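Dihydrofolate reductase, putative (Aspergillus flavus, PDB 6DRS) probably catalyses the NADPH-dependent reduction of dihydrofolate to tetrahydrofolate and is held here with its cofactor and a small-molecule antifolate. Local coordinates at residues T8-T13 with R46-P51; G124-A129 with E144-G149; T164-G169 with F199-E204; R172-V177 with K209-V214. One frame throughout, in Å; residues are numbered along the deposited sequence.

Contact 1. Residues T8-T13 with R46-P51; sequences TLIVAT and RVTTRP. With H8A (3-{[(3R)-7,9-diamino-3-methyl-2,3-dihydrofuro[2,3-f]quinazolin-4-yl]oxy}benzonitrile), chain G; SO4 (sulfate ion), chain D.
Ile10 of strand 7-17 meets Val47 and Thr48 near the end of helix 38-49. Its CG1 is anti to the backbone N (chi1 -176°). The chain runs on straight, and CD1 comes to 4.3 Å from Val47 CG1. The other branch, CG2, lies 4.3 Å from the methyl CG2 of Thr48. The hydroxyl of Thr48 is engaged elsewhere, with Phe44 O within its own helix and with Arg80. The backbone of Ile10 serves the inhibitor. Ile10 O accepts a hydrogen bond from the amino group N12 of H8A at 2.8 Å, almost straight at 177°, and Tyr162 OH also bonds to this oxygen. Val11 CA is 3.5 Å from the inhibitor ring nitrogen N9. Ala12 sets CB 3.7 Å from the second amino group, N13, and its N bonds to the cofactor. Past the helix, Arg50 holds a sulfate ion, probably from the crystallisation liquor. Arg50 NE bonds to sulfate O4 at 2.8 Å and Arg50 NH1 to sulfate O3 at 2.9 Å; NH1 also forms a salt bridge with Glu225. Strand and helix flank the antifolate pocket of the dihydrofolate reductase fold, where the inhibitor also bonds to Asp40, probably through its diaminopyrimidine part, as antifolates usually do.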
loop_
_atom_site.group_PDB
_atom_site.type_symbol
_atom_site.label_atom_id
_atom_site.label_comp_id
_atom_site.label_asym_id
_atom_site.label_seq_id
_atom_site.Cartn_x
_atom_site.Cartn_y
_atom_site.Cartn_z
ATOM N N THR A 8 1.430 -1.530 -9.350
ATOM C CA THR A 8 2.396 -1.015 -8.405
ATOM C C THR A 8 2.169 -1.696 -7.047
ATOM O O THR A 8 1.095 -1.574 -6.468
ATOM C CB THR A 8 2.296 0.512 -8.323
ATOM O OG1 THR A 8 2.479 1.034 -9.644
ATOM C CG2 THR A 8 3.292 1.115 -7.363
ATOM N N LEU A 9 3.183 -2.411 -6.567
ATOM C CA LEU A 9 3.275 -2.856 -5.161
ATOM C C LEU A 9 3.868 -1.714 -4.327
ATOM O O LEU A 9 4.889 -1.117 -4.710
ATOM C CB LEU A 9 4.187 -4.081 -5.094
ATOM C CG LEU A 9 3.597 -5.377 -5.634
ATOM C CD1 LEU A 9 3.204 -5.234 -7.096
ATOM C CD2 LEU A 9 4.585 -6.524 -5.440
ATOM N N ILE A 10 3.214 -1.360 -3.229
ATOM C CA ILE A 10 3.785 -0.386 -2.326
ATOM C C ILE A 10 3.898 -1.029 -0.945
ATOM O O ILE A 10 2.933 -1.676 -0.458
ATOM C CB ILE A 10 2.967 0.911 -2.301
ATOM C CG1 ILE A 10 3.635 1.958 -1.416
ATOM C CG2 ILE A 10 1.512 0.654 -1.915
ATOM C CD1 ILE A 10 2.902 3.271 -1.358
ATOM N N VAL A 11 5.054 -0.820 -0.326
ATOM C CA VAL A 11 5.440 -1.580 0.886
ATOM C C VAL A 11 6.440 -0.753 1.686
ATOM O O VAL A 11 7.196 0.035 1.100
ATOM C CB VAL A 11 6.049 -2.944 0.488
ATOM C CG1 VAL A 11 7.416 -2.773 -0.161
ATOM C CG2 VAL A 11 6.123 -3.931 1.651
ATOM N N ALA A 12 6.427 -0.906 3.012
ATOM C CA ALA A 12 7.542 -0.457 3.861
ATOM C C ALA A 12 8.313 -1.701 4.345
ATOM O O ALA A 12 7.695 -2.688 4.760
ATOM C CB ALA A 12 7.051 0.415 4.992
ATOM N N THR A 13 9.640 -1.718 4.184
ATOM C CA THR A 13 10.442 -2.848 4.676
ATOM C C THR A 13 11.517 -2.369 5.661
ATOM O O THR A 13 11.885 -1.172 5.677
ATOM C CB THR A 13 11.057 -3.704 3.564
ATOM O OG1 THR A 13 12.110 -2.950 2.969
ATOM C CG2 THR A 13 10.049 -4.146 2.540
ATOM N N ARG A 46 -1.218 9.644 0.858
ATOM C CA ARG A 46 -1.235 10.596 -0.279
ATOM C C ARG A 46 -1.045 9.843 -1.590
ATOM O O ARG A 46 -1.769 10.076 -2.531
ATOM C CB ARG A 46 -0.152 11.675 -0.179
ATOM C CG ARG A 46 -0.342 12.610 0.997
ATOM C CD ARG A 46 0.649 13.745 0.800
ATOM N NE ARG A 46 2.018 13.247 0.693
ATOM C CZ ARG A 46 2.821 12.969 1.716
ATOM N NH1 ARG A 46 2.459 13.249 2.958
ATOM N NH2 ARG A 46 4.003 12.437 1.487
ATOM N N VAL A 47 -0.065 8.948 -1.637
ATOM C CA VAL A 47 0.231 8.228 -2.843
ATOM C C VAL A 47 -0.926 7.315 -3.257
ATOM O O VAL A 47 -1.261 7.273 -4.438
ATOM C CB VAL A 47 1.579 7.504 -2.727
ATOM C CG1 VAL A 47 1.813 6.538 -3.885
ATOM C CG2 VAL A 47 2.678 8.560 -2.627
ATOM N N THR A 48 -1.532 6.587 -2.326
ATOM C CA THR A 48 -2.546 5.585 -2.746
ATOM C C THR A 48 -3.858 6.292 -3.099
ATOM O O THR A 48 -4.676 5.738 -3.826
ATOM C CB THR A 48 -2.804 4.541 -1.654
ATOM O OG1 THR A 48 -3.137 5.255 -0.459
ATOM C CG2 THR A 48 -1.645 3.593 -1.441
ATOM N N THR A 49 -4.063 7.491 -2.586
ATOM C CA THR A 49 -5.301 8.261 -2.818
ATOM C C THR A 49 -5.227 9.051 -4.135
ATOM O O THR A 49 -6.212 9.101 -4.886
ATOM C CB THR A 49 -5.587 9.206 -1.648
ATOM O OG1 THR A 49 -5.525 8.391 -0.473
ATOM C CG2 THR A 49 -6.961 9.829 -1.758
ATOM N N ARG A 50 -4.061 9.623 -4.423
ATOM C CA ARG A 50 -3.857 10.589 -5.509
ATOM C C ARG A 50 -4.266 10.009 -6.876
ATOM O O ARG A 50 -3.560 9.141 -7.423
ATOM C CB ARG A 50 -2.371 10.950 -5.525
ATOM C CG ARG A 50 -2.021 12.046 -6.512
ATOM C CD ARG A 50 -0.570 12.491 -6.531
ATOM N NE ARG A 50 -0.313 13.260 -5.316
ATOM C CZ ARG A 50 0.544 12.911 -4.354
ATOM N NH1 ARG A 50 0.638 13.654 -3.263
ATOM N NH2 ARG A 50 1.310 11.839 -4.479
ATOM N N PRO A 51 -5.355 10.531 -7.490
ATOM C CA PRO A 51 -5.839 10.105 -8.817
ATOM C C PRO A 51 -4.850 10.509 -9.921
ATOM O O PRO A 51 -4.247 11.587 -9.852
ATOM C CB PRO A 51 -7.135 10.897 -9.039
ATOM C CG PRO A 51 -7.551 11.303 -7.654
ATOM C CD PRO A 51 -6.226 11.619 -7.001
HETATM C C2 H8A G . 0.289 1.052 6.395
HETATM C C3 H8A G . 1.433 1.744 5.984
HETATM C C4 H8A G . 2.061 1.401 4.768
HETATM C C5 H8A G . 1.567 0.346 3.968
HETATM C C6 H8A G . 0.397 -0.313 4.414
HETATM C C7 H8A G . -0.193 0.029 5.600
HETATM C C8 H8A G . 2.199 0.057 2.779
HETATM O O1 H8A G . -0.340 1.371 7.560
HETATM C C10 H8A G . 3.765 1.746 3.164
HETATM C C14 H8A G . -1.509 2.109 7.633
HETATM C C15 H8A G . -2.279 2.033 8.814
HETATM C C16 H8A G . -3.469 2.775 8.917
HETATM C C17 H8A G . -3.879 3.586 7.842
HETATM C C18 H8A G . -3.135 3.690 6.649
HETATM N N9 H8A G . 3.297 0.749 2.403
HETATM N N11 H8A G . 3.180 2.051 4.343
HETATM N N12 H8A G . 1.663 -0.998 1.925
HETATM N N13 H8A G . 4.951 2.522 2.792
HETATM C C19 H8A G . -1.947 2.931 6.567
HETATM C C20 H8A G . -3.551 4.466 5.636
HETATM N N21 H8A G . -3.964 5.121 4.721
HETATM C C22 H8A G . -1.359 -0.805 5.869
HETATM C C23 H8A G . -1.240 -1.846 4.751
HETATM O O24 H8A G . -0.282 -1.340 3.804
HETATM C C25 H8A G . -2.599 -0.023 5.492
HETATM S S SO4 D . -1.570 16.346 -4.606
HETATM O O1 SO4 D . -0.556 16.600 -5.658
HETATM O O2 SO4 D . -2.453 17.521 -4.427
HETATM O O3 SO4 D . -0.886 16.116 -3.309
HETATM O O4 SO4 D . -2.359 15.153 -4.997
#

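Contact 2. Residues G124-A129 with E144-G149; sequences GPITDA and EKFKGG
The backbones of 124-129 and 144-149 stay well apart, with Asp128 CA and Phe146 CA, the closest pair, 10.6 Å from each other, and long side chains bridge the distance. Lys145 and Asp128 reach in from opposite directions. The lysine has CG anti to its backbone N (chi1 -179°) and is extended throughout, which carries NZ to 2.9 Å from Asp128 OD2. This is a salt bridge. The ammonium meets the syn side of OD2, 22° out of the carboxylate plane. The same oxygen also lies at the edge of the Phe146 ring, near its plane, 3.3 Å from CZ. Carboxylate and ring planes are 70° apart. The rim of the ring is slightly positive, so this approach is probably favourable. Lys145 CG lies 3.7 Å above one face of the Phe146 ring, toward its rim, while the far end of the same chain holds the acid. Ile126 comes from the opposite direction to Phe146 and sets CD1 3.9 Å from CE1. A second salt bridge, Lys147 NZ to Glu144 OE2 at 3.3 Å, stays within 144-149. The other carboxylate oxygen of Asp128, OD1, has a long, weak ion pair with Arg104. The contact joins the start of strand 128-132 to the end of helix 135-146, which is the crossover of a beta-alpha-beta unit between parallel strands 128-132 and 150-157.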
loop_
_atom_site.group_PDB
_atom_site.type_symbol
_atom_site.label_atom_id
_atom_site.label_comp_id
_atom_site.label_asym_id
_atom_site.label_seq_id
_atom_site.Cartn_x
_atom_site.Cartn_y
_atom_site.Cartn_z
ATOM N N GLY A 124 -13.816 14.783 -5.574
ATOM C CA GLY A 124 -12.745 13.977 -5.034
ATOM C C GLY A 124 -13.024 12.512 -5.293
ATOM O O GLY A 124 -14.127 12.139 -5.731
ATOM N N PRO A 125 -12.029 11.666 -5.053
ATOM C CA PRO A 125 -12.164 10.225 -5.308
ATOM C C PRO A 125 -13.177 9.582 -4.348
ATOM O O PRO A 125 -13.406 10.115 -3.259
ATOM C CB PRO A 125 -10.754 9.635 -5.129
ATOM C CG PRO A 125 -9.999 10.680 -4.355
ATOM C CD PRO A 125 -10.667 12.015 -4.617
ATOM N N ILE A 126 -13.782 8.474 -4.746
ATOM C CA ILE A 126 -14.870 7.939 -3.923
ATOM C C ILE A 126 -14.331 6.837 -2.997
ATOM O O ILE A 126 -13.198 6.400 -3.145
ATOM C CB ILE A 126 -16.081 7.516 -4.779
ATOM C CG1 ILE A 126 -15.734 6.500 -5.861
ATOM C CG2 ILE A 126 -16.739 8.756 -5.377
ATOM C CD1 ILE A 126 -15.575 5.104 -5.355
ATOM N N THR A 127 -15.122 6.429 -2.012
ATOM C CA THR A 127 -14.722 5.346 -1.093
ATOM C C THR A 127 -15.587 4.121 -1.386
ATOM O O THR A 127 -16.826 4.235 -1.396
ATOM C CB THR A 127 -14.983 5.773 0.350
ATOM O OG1 THR A 127 -14.303 7.009 0.571
ATOM C CG2 THR A 127 -14.551 4.731 1.356
ATOM N N ASP A 128 -14.949 2.983 -1.636
ATOM C CA ASP A 128 -15.672 1.748 -1.819
ATOM C C ASP A 128 -14.873 0.578 -1.214
ATOM O O ASP A 128 -13.656 0.689 -1.012
ATOM C CB ASP A 128 -15.927 1.482 -3.298
ATOM C CG ASP A 128 -17.046 0.480 -3.561
ATOM O OD1 ASP A 128 -17.886 0.264 -2.658
ATOM O OD2 ASP A 128 -17.056 -0.100 -4.659
ATOM N N ALA A 129 -15.548 -0.554 -0.978
ATOM C CA ALA A 129 -14.887 -1.802 -0.608
ATOM C C ALA A 129 -15.581 -2.954 -1.319
ATOM O O ALA A 129 -16.803 -3.020 -1.312
ATOM C CB ALA A 129 -14.914 -1.997 0.878
ATOM N N GLU A 144 -14.066 -4.219 -14.239
ATOM C CA GLU A 144 -15.476 -4.369 -14.602
ATOM C C GLU A 144 -16.354 -3.340 -13.870
ATOM O O GLU A 144 -17.236 -2.747 -14.492
ATOM C CB GLU A 144 -15.937 -5.815 -14.405
ATOM C CG GLU A 144 -17.449 -5.991 -14.409
ATOM C CD GLU A 144 -18.097 -6.110 -15.783
ATOM O OE1 GLU A 144 -18.806 -7.118 -16.016
ATOM O OE2 GLU A 144 -17.894 -5.199 -16.622
ATOM N N LYS A 145 -16.140 -3.102 -12.578
ATOM C CA LYS A 145 -17.055 -2.225 -11.859
ATOM C C LYS A 145 -16.773 -0.755 -12.203
ATOM O O LYS A 145 -17.702 0.041 -12.279
ATOM C CB LYS A 145 -17.056 -2.479 -10.348
ATOM C CG LYS A 145 -18.027 -1.601 -9.565
ATOM C CD LYS A 145 -18.245 -1.948 -8.084
ATOM C CE LYS A 145 -19.044 -0.870 -7.375
ATOM N NZ LYS A 145 -19.387 -1.198 -5.970
ATOM N N PHE A 146 -15.520 -0.369 -12.409
ATOM C CA PHE A 146 -15.242 1.067 -12.387
ATOM C C PHE A 146 -14.943 1.627 -13.779
ATOM O O PHE A 146 -15.111 2.816 -13.976
ATOM C CB PHE A 146 -14.229 1.437 -11.303
ATOM C CG PHE A 146 -14.838 1.435 -9.926
ATOM C CD1 PHE A 146 -15.567 2.530 -9.474
ATOM C CD2 PHE A 146 -14.723 0.317 -9.104
ATOM C CE1 PHE A 146 -16.149 2.526 -8.216
ATOM C CE2 PHE A 146 -15.313 0.314 -7.848
ATOM C CZ PHE A 146 -16.020 1.413 -7.411
ATOM N N LYS A 147 -14.504 0.778 -14.711
ATOM C CA LYS A 147 -14.268 1.179 -16.127
ATOM C C LYS A 147 -13.255 2.329 -16.186
ATOM O O LYS A 147 -12.139 2.179 -15.701
ATOM C CB LYS A 147 -15.566 1.545 -16.856
ATOM C CG LYS A 147 -16.649 0.480 -16.829
ATOM C CD LYS A 147 -16.376 -0.693 -17.727
ATOM C CE LYS A 147 -17.590 -1.594 -17.829
ATOM N NZ LYS A 147 -17.299 -2.748 -18.712
ATOM N N GLY A 148 -13.647 3.457 -16.795
ATOM C CA GLY A 148 -12.737 4.601 -17.007
ATOM C C GLY A 148 -12.677 5.513 -15.792
ATOM O O GLY A 148 -11.905 6.475 -15.778
ATOM N N GLY A 149 -13.497 5.211 -14.777
ATOM C CA GLY A 149 -13.373 5.868 -13.475
ATOM C C GLY A 149 -12.275 5.223 -12.621
ATOM O O GLY A 149 -11.895 5.777 -11.561
#

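Contact 3. Residues T164-G169 with F199-E204; sequences TALGLG and FPIDEE
Apolar contact joins Leu166, near the end of helix 159-167, to Pro200 and Ile201. Leu166 and Ile201 reach toward each other tip to tip. The chi1 of Ile201 (56°) turns its CG1 to the leucine, and CG1 and CD1 of Ile201 both rest against the methyl CD1 of Leu166, each at 4.0 Å. The same Leu166 methyl is 4.3 Å from Pro200 CG. In the dihydrofolate reductase fold seen here, this ties the helix leading to strand 174-183 to the turn between strand 197-198 and helix 203-206. Ring packing occurs within 199-204: Pro200 CD sits 3.4 Å above one face of the Phe199 ring, toward its rim. No polar group joins the two segments. One bond is local: Asp202 OD1 uses its anti lone pair to accept a hydrogen bond from Glu203 N at 2.7 Å, with a bent angle of 137°. Another points outward, from Glu203 OE1 to Thr22 N.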
loop_
_atom_site.group_PDB
_atom_site.type_symbol
_atom_site.label_atom_id
_atom_site.label_comp_id
_atom_site.label_asym_id
_atom_site.label_seq_id
_atom_site.Cartn_x
_atom_site.Cartn_y
_atom_site.Cartn_z
ATOM N N THR A 164 1.710 -13.283 -4.837
ATOM C CA THR A 164 0.823 -13.512 -5.990
ATOM C C THR A 164 1.042 -12.444 -7.073
ATOM O O THR A 164 1.171 -12.786 -8.262
ATOM C CB THR A 164 -0.659 -13.551 -5.603
ATOM O OG1 THR A 164 -0.790 -14.477 -4.527
ATOM C CG2 THR A 164 -1.526 -14.026 -6.747
ATOM N N ALA A 165 1.101 -11.170 -6.683
ATOM C CA ALA A 165 1.391 -10.106 -7.682
ATOM C C ALA A 165 2.660 -10.459 -8.473
ATOM O O ALA A 165 2.652 -10.441 -9.703
ATOM C CB ALA A 165 1.478 -8.745 -7.036
ATOM N N LEU A 166 3.728 -10.829 -7.770
ATOM C CA LEU A 166 5.019 -11.022 -8.399
ATOM C C LEU A 166 4.967 -12.248 -9.308
ATOM O O LEU A 166 5.801 -12.380 -10.172
ATOM C CB LEU A 166 6.102 -11.157 -7.328
ATOM C CG LEU A 166 6.369 -9.882 -6.523
ATOM C CD1 LEU A 166 7.201 -10.184 -5.288
ATOM C CD2 LEU A 166 7.064 -8.832 -7.375
ATOM N N GLY A 167 3.971 -13.106 -9.125
ATOM C CA GLY A 167 3.871 -14.329 -9.894
ATOM C C GLY A 167 2.915 -14.209 -11.073
ATOM O O GLY A 167 2.774 -15.157 -11.840
ATOM N N LEU A 168 2.254 -13.069 -11.240
ATOM C CA LEU A 168 1.312 -12.896 -12.365
ATOM C C LEU A 168 2.038 -13.016 -13.711
ATOM O O LEU A 168 3.159 -12.532 -13.853
ATOM C CB LEU A 168 0.652 -11.520 -12.252
ATOM C CG LEU A 168 -0.776 -11.543 -11.728
ATOM C CD1 LEU A 168 -0.910 -12.529 -10.582
ATOM C CD2 LEU A 168 -1.202 -10.153 -11.297
ATOM N N GLY A 169 1.379 -13.639 -14.694
ATOM C CA GLY A 169 1.941 -13.788 -16.045
ATOM C C GLY A 169 2.101 -12.452 -16.759
ATOM O O GLY A 169 1.150 -11.670 -16.834
ATOM N N PHE A 199 8.842 -9.532 2.993
ATOM C CA PHE A 199 8.680 -9.410 1.552
ATOM C C PHE A 199 9.161 -10.704 0.875
ATOM O O PHE A 199 10.096 -11.315 1.338
ATOM C CB PHE A 199 9.381 -8.134 1.072
ATOM C CG PHE A 199 8.750 -7.539 -0.162
ATOM C CD1 PHE A 199 7.461 -7.023 -0.126
ATOM C CD2 PHE A 199 9.431 -7.518 -1.368
ATOM C CE1 PHE A 199 6.866 -6.498 -1.267
ATOM C CE2 PHE A 199 8.834 -6.998 -2.510
ATOM C CZ PHE A 199 7.551 -6.497 -2.461
ATOM N N PRO A 200 8.490 -11.146 -0.187
ATOM C CA PRO A 200 8.737 -12.447 -0.810
ATOM C C PRO A 200 10.035 -12.509 -1.637
ATOM O O PRO A 200 10.449 -13.603 -2.062
ATOM C CB PRO A 200 7.535 -12.740 -1.727
ATOM C CG PRO A 200 6.489 -11.713 -1.322
ATOM C CD PRO A 200 7.253 -10.548 -0.731
ATOM N N ILE A 201 10.663 -11.368 -1.891
ATOM C CA ILE A 201 11.948 -11.293 -2.594
ATOM C C ILE A 201 12.752 -10.269 -1.802
ATOM O O ILE A 201 12.147 -9.419 -1.128
ATOM C CB ILE A 201 11.765 -10.881 -4.076
ATOM C CG1 ILE A 201 11.018 -9.549 -4.217
ATOM C CG2 ILE A 201 11.079 -11.996 -4.866
ATOM C CD1 ILE A 201 11.027 -8.962 -5.618
ATOM N N ASP A 202 14.079 -10.362 -1.843
ATOM C CA ASP A 202 14.912 -9.488 -1.013
ATOM C C ASP A 202 16.229 -9.211 -1.739
ATOM O O ASP A 202 16.574 -8.065 -2.009
ATOM C CB ASP A 202 15.183 -10.083 0.374
ATOM C CG ASP A 202 15.218 -11.607 0.384
ATOM O OD1 ASP A 202 15.960 -12.193 -0.451
ATOM O OD2 ASP A 202 14.479 -12.211 1.205
ATOM N N GLU A 203 16.953 -10.276 -2.032
ATOM C CA GLU A 203 18.291 -10.164 -2.559
ATOM C C GLU A 203 18.214 -9.717 -4.022
ATOM O O GLU A 203 19.040 -8.915 -4.478
ATOM C CB GLU A 203 19.040 -11.489 -2.372
ATOM C CG GLU A 203 19.550 -11.697 -0.946
ATOM C CD GLU A 203 20.585 -10.693 -0.437
ATOM O OE1 GLU A 203 20.676 -10.489 0.802
ATOM O OE2 GLU A 203 21.302 -10.108 -1.276
ATOM N N GLU A 204 17.177 -10.167 -4.717
ATOM C CA GLU A 204 17.072 -9.850 -6.108
ATOM C C GLU A 204 16.827 -8.345 -6.317
ATOM O O GLU A 204 17.202 -7.833 -7.366
ATOM C CB GLU A 204 16.165 -10.846 -6.826
ATOM C CG GLU A 204 14.688 -10.584 -6.662
ATOM C CD GLU A 204 13.852 -11.817 -6.980
ATOM O OE1 GLU A 204 14.112 -12.893 -6.359
ATOM O OE2 GLU A 204 12.943 -11.711 -7.860
#

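Contact 4. Residues R172-V177 with K209-V214; sequences RPVRIV and KGWRKV
Trp211 of strand 211-213 reaches across to Val174 and Ile176 of strand 174-183 in the mixed sheet of the dihydrofolate reductase fold. Both strands pair antiparallel with strand 237-246. They are not direct neighbours: Ile176 CA and Lys213 CA, the nearest pair, are 9.4 Å apart. The tight part is apolar and buried. The six-membered ring of Trp211 extends toward 172-177 and meets Val174 and Ile176 with its far carbons. Ile176 crosses the tryptophan at about a right angle, and its CD1 is 3.8 Å from CZ3 and equally near CH2. An extended chi2 of 164° carries this methyl out to the ring. Val174 crosses obliquely. The indole nitrogen is also satisfied: NE1 bonds to Glu204 OE2. The looser side is polar and nearer solvent. Arg175 directs its CB away from 209-214, and its guanidinium bonds to Thr8 and makes a cation-pi contact with Trp222. Arg212 belongs to the other strand and forms salt bridges with Glu218 and Glu245. Lys213 is exposed, though its side chain touches Val242 and Tyr244 of strand 237-246. The shortest approach across the contact is Val174 CG2 to Trp211 CH2, 3.6 Å.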
loop_
_atom_site.group_PDB
_atom_site.type_symbol
_atom_site.label_atom_id
_atom_site.label_comp_id
_atom_site.label_asym_id
_atom_site.label_seq_id
_atom_site.Cartn_x
_atom_site.Cartn_y
_atom_site.Cartn_z
ATOM N N ARG A 172 1.283 -6.637 -17.678
ATOM C CA ARG A 172 1.485 -5.671 -16.605
ATOM C C ARG A 172 2.988 -5.560 -16.306
ATOM O O ARG A 172 3.617 -6.554 -15.931
ATOM C CB ARG A 172 0.695 -6.089 -15.359
ATOM C CG ARG A 172 -0.787 -5.735 -15.391
ATOM C CD ARG A 172 -1.206 -4.542 -14.538
ATOM N NE ARG A 172 -2.655 -4.345 -14.402
ATOM C CZ ARG A 172 -3.275 -3.297 -13.832
ATOM N NH1 ARG A 172 -4.596 -3.245 -13.826
ATOM N NH2 ARG A 172 -2.598 -2.306 -13.271
ATOM N N PRO A 173 3.589 -4.358 -16.516
ATOM C CA PRO A 173 4.814 -4.072 -15.752
ATOM C C PRO A 173 4.481 -4.035 -14.246
ATOM O O PRO A 173 3.375 -3.590 -13.841
ATOM C CB PRO A 173 5.352 -2.720 -16.264
ATOM C CG PRO A 173 4.244 -2.147 -17.135
ATOM C CD PRO A 173 3.395 -3.333 -17.554
ATOM N N VAL A 174 5.388 -4.559 -13.421
ATOM C CA VAL A 174 5.206 -4.461 -11.977
ATOM C C VAL A 174 6.338 -3.610 -11.404
ATOM O O VAL A 174 7.503 -3.735 -11.786
ATOM C CB VAL A 174 5.072 -5.815 -11.259
ATOM C CG1 VAL A 174 4.057 -6.722 -11.932
ATOM C CG2 VAL A 174 6.410 -6.503 -11.104
ATOM N N ARG A 175 5.951 -2.700 -10.534
ATOM C CA ARG A 175 6.890 -1.781 -9.977
ATOM C C ARG A 175 6.727 -1.862 -8.465
ATOM O O ARG A 175 5.608 -2.101 -7.974
ATOM C CB ARG A 175 6.584 -0.362 -10.463
ATOM C CG ARG A 175 6.317 -0.321 -11.956
ATOM C CD ARG A 175 5.603 0.869 -12.527
ATOM N NE ARG A 175 4.574 1.550 -11.759
ATOM C CZ ARG A 175 4.091 2.717 -12.165
ATOM N NH1 ARG A 175 3.131 3.324 -11.499
ATOM N NH2 ARG A 175 4.574 3.272 -13.262
ATOM N N ILE A 176 7.827 -1.638 -7.750
ATOM C CA ILE A 176 7.756 -1.621 -6.316
ATOM C C ILE A 176 8.117 -0.221 -5.820
ATOM O O ILE A 176 9.204 0.268 -6.090
ATOM C CB ILE A 176 8.642 -2.727 -5.705
ATOM C CG1 ILE A 176 8.119 -4.120 -6.061
ATOM C CG2 ILE A 176 8.714 -2.542 -4.200
ATOM C CD1 ILE A 176 9.117 -5.228 -5.831
ATOM N N VAL A 177 7.198 0.411 -5.087
ATOM C CA VAL A 177 7.529 1.625 -4.355
ATOM C C VAL A 177 7.807 1.240 -2.890
ATOM O O VAL A 177 6.891 0.765 -2.155
ATOM C CB VAL A 177 6.388 2.651 -4.467
ATOM C CG1 VAL A 177 6.612 3.841 -3.556
ATOM C CG2 VAL A 177 6.215 3.059 -5.923
ATOM N N LYS A 209 18.899 -8.089 -9.554
ATOM C CA LYS A 209 18.917 -9.225 -10.447
ATOM C C LYS A 209 17.508 -9.422 -10.996
ATOM O O LYS A 209 16.631 -9.977 -10.325
ATOM C CB LYS A 209 19.426 -10.472 -9.718
ATOM C CG LYS A 209 20.943 -10.616 -9.638
ATOM C CD LYS A 209 21.515 -11.745 -10.504
ATOM C CE LYS A 209 22.076 -12.906 -9.700
ATOM N NZ LYS A 209 21.895 -14.207 -10.409
ATOM N N GLY A 210 17.297 -8.954 -12.217
ATOM C CA GLY A 210 15.958 -8.969 -12.810
ATOM C C GLY A 210 15.166 -7.739 -12.402
ATOM O O GLY A 210 14.006 -7.584 -12.773
ATOM N N TRP A 211 15.794 -6.872 -11.618
ATOM C CA TRP A 211 15.133 -5.682 -11.128
ATOM C C TRP A 211 16.096 -4.519 -11.294
ATOM O O TRP A 211 17.279 -4.702 -11.150
ATOM C CB TRP A 211 14.748 -5.827 -9.650
ATOM C CG TRP A 211 13.686 -6.857 -9.439
ATOM C CD1 TRP A 211 13.868 -8.198 -9.256
ATOM C CD2 TRP A 211 12.263 -6.632 -9.427
ATOM N NE1 TRP A 211 12.659 -8.820 -9.125
ATOM C CE2 TRP A 211 11.657 -7.889 -9.218
ATOM C CE3 TRP A 211 11.455 -5.494 -9.549
ATOM C CZ2 TRP A 211 10.277 -8.041 -9.141
ATOM C CZ3 TRP A 211 10.089 -5.640 -9.471
ATOM C CH2 TRP A 211 9.515 -6.898 -9.269
ATOM N N ARG A 212 15.576 -3.341 -11.590
ATOM C CA ARG A 212 16.424 -2.192 -11.638
ATOM C C ARG A 212 15.956 -1.234 -10.555
ATOM O O ARG A 212 14.777 -1.034 -10.407
ATOM C CB ARG A 212 16.309 -1.555 -13.022
ATOM C CG ARG A 212 17.177 -0.324 -13.214
ATOM C CD ARG A 212 17.078 0.154 -14.658
ATOM N NE ARG A 212 16.032 1.156 -14.797
ATOM C CZ ARG A 212 16.155 2.431 -14.412
ATOM N NH1 ARG A 212 17.343 2.923 -14.092
ATOM N NH2 ARG A 212 15.079 3.194 -14.327
ATOM N N LYS A 213 16.880 -0.638 -9.831
ATOM C CA LYS A 213 16.506 0.424 -8.977
ATOM C C LYS A 213 16.445 1.710 -9.807
ATOM O O LYS A 213 17.403 2.001 -10.552
ATOM C CB LYS A 213 17.513 0.534 -7.838
ATOM C CG LYS A 213 17.179 1.624 -6.836
ATOM C CD LYS A 213 18.164 1.752 -5.717
ATOM C CE LYS A 213 17.754 2.887 -4.813
ATOM N NZ LYS A 213 18.913 3.751 -4.491
ATOM N N VAL A 214 15.361 2.495 -9.675
ATOM C CA VAL A 214 15.129 3.591 -10.601
ATOM C C VAL A 214 15.555 4.919 -9.963
ATOM O O VAL A 214 15.732 5.003 -8.757
ATOM C CB VAL A 214 13.679 3.611 -11.133
ATOM C CG1 VAL A 214 13.239 2.268 -11.679
ATOM C CG2 VAL A 214 12.679 4.149 -10.128
#

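Contacts 1 and 4 are buried, contact 2 is partly buried, and contact 3 lies at the surface. Contacts 1, 2 and 4 all reach one sheet. In it strands 7-17 and 174-183 are neighbours, with Leu9 bonded to Arg175 and Val177, while 128-132 lies at an edge. Contacts 3 and 4 have centres about 10 Å apart and merge through Trp211, which touches both Leu166 and Ile201. Leu9 also packs on Leu166, so contacts 1, 3 and 4 are linked. Contact 2 reaches contact 1 through Pro125, which touches Thr49 and Pro51. It alone has a salt bridge between its segments. The other three meet through apolar groups, and contact 1 also binds the inhibitor.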